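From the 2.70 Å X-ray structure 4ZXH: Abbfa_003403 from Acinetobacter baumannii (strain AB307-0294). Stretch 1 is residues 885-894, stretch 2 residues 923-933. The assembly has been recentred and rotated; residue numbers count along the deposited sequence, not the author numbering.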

# COMPACT_ATOMS: atom_id res chain seq x y z
N ASN A 885 9.61 1.94 6.77
CA ASN A 885 9.00 2.30 8.04
C ASN A 885 8.01 1.25 8.54
O ASN A 885 7.99 0.94 9.75
CB ASN A 885 8.31 3.67 7.94
CG ASN A 885 9.31 4.83 8.04
OD1 ASN A 885 10.34 4.73 8.70
ND2 ASN A 885 9.00 5.93 7.36
N VAL A 886 7.19 0.70 7.64
CA VAL A 886 6.22 -0.31 8.07
C VAL A 886 6.96 -1.58 8.55
O VAL A 886 6.60 -2.16 9.58
CB VAL A 886 5.21 -0.67 6.95
CG1 VAL A 886 4.38 -1.85 7.37
CG2 VAL A 886 4.28 0.50 6.67
N LEU A 887 7.99 -1.99 7.82
CA LEU A 887 8.79 -3.14 8.23
C LEU A 887 9.44 -2.93 9.60
O LEU A 887 9.40 -3.81 10.45
CB LEU A 887 9.85 -3.42 7.18
CG LEU A 887 9.39 -4.17 5.93
CD1 LEU A 887 10.44 -4.07 4.82
CD2 LEU A 887 9.12 -5.61 6.25
N LYS A 888 10.02 -1.76 9.84
CA LYS A 888 10.70 -1.52 11.11
C LYS A 888 9.75 -1.57 12.31
O LYS A 888 10.19 -1.68 13.46
CB LYS A 888 11.41 -0.17 11.09
CG LYS A 888 12.59 -0.08 10.14
CD LYS A 888 13.22 1.32 10.23
CE LYS A 888 14.59 1.41 9.56
NZ LYS A 888 14.57 1.92 8.16
N GLN A 889 8.46 -1.49 12.06
CA GLN A 889 7.48 -1.43 13.15
C GLN A 889 7.05 -2.82 13.61
O GLN A 889 6.37 -2.97 14.64
CB GLN A 889 6.26 -0.60 12.74
CG GLN A 889 6.45 0.90 12.93
CD GLN A 889 5.31 1.73 12.35
OE1 GLN A 889 4.49 1.25 11.56
NE2 GLN A 889 5.25 2.99 12.77
N ILE A 890 7.44 -3.84 12.85
CA ILE A 890 7.37 -5.22 13.34
C ILE A 890 8.29 -5.43 14.55
O ILE A 890 9.46 -4.96 14.59
CB ILE A 890 7.78 -6.24 12.26
CG1 ILE A 890 7.25 -5.86 10.88
CG2 ILE A 890 7.33 -7.63 12.67
CD1 ILE A 890 5.83 -5.80 10.81
N ASP A 891 7.76 -6.12 15.55
CA ASP A 891 8.57 -6.59 16.66
C ASP A 891 9.48 -7.68 16.10
O ASP A 891 9.01 -8.61 15.44
CB ASP A 891 7.71 -7.13 17.81
N GLY A 892 10.79 -7.53 16.32
CA GLY A 892 11.75 -8.47 15.79
C GLY A 892 12.69 -7.77 14.83
O GLY A 892 13.91 -7.87 14.94
N ILE A 893 12.10 -7.05 13.88
CA ILE A 893 12.85 -6.29 12.90
C ILE A 893 13.59 -5.12 13.52
O ILE A 893 13.03 -4.36 14.31
CB ILE A 893 11.92 -5.77 11.80
CG1 ILE A 893 11.05 -6.89 11.26
CG2 ILE A 893 12.74 -5.16 10.68
CD1 ILE A 893 11.69 -7.68 10.17
N THR A 894 14.86 -4.97 13.13
CA THR A 894 15.80 -4.01 13.70
C THR A 894 16.18 -2.99 12.66
O THR A 894 16.51 -1.84 12.98
CB THR A 894 17.09 -4.71 14.20
OG1 THR A 894 16.77 -5.60 15.28
CG2 THR A 894 18.13 -3.70 14.67
N GLY A 923 5.63 -14.53 7.64
CA GLY A 923 5.03 -13.64 8.61
C GLY A 923 5.15 -12.19 8.20
O GLY A 923 4.24 -11.40 8.47
N LEU A 924 6.26 -11.84 7.55
CA LEU A 924 6.46 -10.46 7.07
C LEU A 924 5.48 -10.12 5.95
O LEU A 924 4.76 -9.12 6.03
CB LEU A 924 7.90 -10.26 6.58
CG LEU A 924 8.97 -10.32 7.66
CD1 LEU A 924 10.32 -10.02 7.06
CD2 LEU A 924 8.66 -9.35 8.77
N LYS A 925 5.48 -10.95 4.91
CA LYS A 925 4.56 -10.81 3.80
C LYS A 925 3.13 -10.55 4.28
O LYS A 925 2.50 -9.58 3.86
CB LYS A 925 4.62 -12.06 2.93
CG LYS A 925 3.84 -12.01 1.61
CD LYS A 925 4.64 -11.35 0.52
CE LYS A 925 3.91 -11.46 -0.81
NZ LYS A 925 3.92 -12.85 -1.34
N LYS A 926 2.63 -11.41 5.18
CA LYS A 926 1.28 -11.28 5.73
C LYS A 926 1.07 -9.92 6.36
O LYS A 926 0.05 -9.26 6.12
CB LYS A 926 0.99 -12.35 6.77
CG LYS A 926 1.10 -13.78 6.29
CD LYS A 926 0.03 -14.15 5.29
CE LYS A 926 -0.03 -15.65 5.14
NZ LYS A 926 -0.40 -16.28 6.45
N ASN A 927 2.04 -9.49 7.16
CA ASN A 927 1.93 -8.23 7.87
C ASN A 927 1.88 -7.02 6.94
O ASN A 927 0.99 -6.17 7.06
CB ASN A 927 3.10 -8.08 8.85
CG ASN A 927 2.92 -6.92 9.81
OD1 ASN A 927 3.15 -5.76 9.47
ND2 ASN A 927 2.52 -7.23 11.04
N LEU A 928 2.83 -6.94 6.01
CA LEU A 928 2.86 -5.81 5.10
C LEU A 928 1.59 -5.76 4.23
O LEU A 928 1.09 -4.69 3.91
CB LEU A 928 4.10 -5.84 4.21
CG LEU A 928 5.48 -5.85 4.87
CD1 LEU A 928 6.51 -5.55 3.81
CD2 LEU A 928 5.59 -4.86 5.99
N GLN A 929 1.07 -6.92 3.87
CA GLN A 929 -0.14 -6.96 3.06
C GLN A 929 -1.32 -6.24 3.72
O GLN A 929 -2.17 -5.67 3.03
CB GLN A 929 -0.51 -8.39 2.74
CG GLN A 929 -0.13 -8.84 1.34
CD GLN A 929 -0.14 -10.35 1.20
OE1 GLN A 929 0.00 -11.07 2.19
NE2 GLN A 929 -0.32 -10.84 -0.02
N ILE A 930 -1.37 -6.23 5.04
CA ILE A 930 -2.49 -5.61 5.73
C ILE A 930 -2.14 -4.14 6.04
O ILE A 930 -3.04 -3.33 6.35
CB ILE A 930 -2.89 -6.40 7.04
CG1 ILE A 930 -1.98 -6.09 8.22
CG2 ILE A 930 -2.90 -7.92 6.79
CD1 ILE A 930 -2.68 -5.24 9.25
N HIS A 931 -0.86 -3.77 5.91
CA HIS A 931 -0.42 -2.41 6.28
C HIS A 931 0.01 -1.50 5.11
O HIS A 931 0.16 -0.29 5.26
CB HIS A 931 0.73 -2.48 7.28
CG HIS A 931 0.30 -2.93 8.64
ND1 HIS A 931 -0.59 -2.22 9.42
CD2 HIS A 931 0.62 -4.04 9.35
CE1 HIS A 931 -0.79 -2.87 10.56
NE2 HIS A 931 -0.07 -3.97 10.54
N LEU A 932 0.19 -2.10 3.94
CA LEU A 932 0.62 -1.37 2.77
C LEU A 932 -0.40 -1.46 1.64
O LEU A 932 -1.17 -2.42 1.56
CB LEU A 932 1.96 -1.90 2.31
CG LEU A 932 3.11 -1.47 3.22
CD1 LEU A 932 4.40 -2.09 2.74
CD2 LEU A 932 3.21 0.04 3.19
N PRO A 933 -0.41 -0.45 0.76
CA PRO A 933 -1.13 -0.63 -0.51
C PRO A 933 -0.53 -1.80 -1.23
O PRO A 933 0.67 -2.05 -1.05
CB PRO A 933 -0.88 0.67 -1.27
CG PRO A 933 -0.55 1.65 -0.23
CD PRO A 933 0.12 0.91 0.90

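Residues 885-894 and 923-933 meet through a small, mainly apolar side-chain contact, with no hydrogen bond between them and 396 Å² buried, both sides summed. Val886 gives the most surface. Its CA-to-CB bond points toward the second stretch, and its two methyls divide: CG1 lies 3.5 Å from Leu928 CD2 and 3.7 Å from His931 CB, while CG2 lies 3.7 Å from Leu932 CD2. A short, branched side chain suits this place, where the backbones come closest (Val886 CA to Leu928 CA, 7.1 Å). The CA-to-CB bonds of Leu887, Leu928 and Leu924 point sideways to the partner stretch, but the side-chain ends come nearer. Leu928 CD2 meets both Val886 CG1 and Leu887 CD2, and its CD1 also lies 3.6 Å from Leu887 CD2. Leu924 (chi1 m, chi2 t) reaches Ile890 and Ile893, farther along the first stretch: its CD2 packs 3.7 Å from Ile893 CD1 and 4.3 Å from Ile890 CG1. Ile890, whose CA-to-CB bond points toward the second stretch, also sets CD1 3.0 Å from Asn927 OD1, a tight approach without a hydrogen bond. Leu887, Ile893, Leu924, Leu928 and Leu932 are buried, as suits hydrocarbon side chains. The backbone hydrogen bond from Leu928 N to Leu924 O (2.9 Å) belongs to the helix that sets these leucines one turn apart.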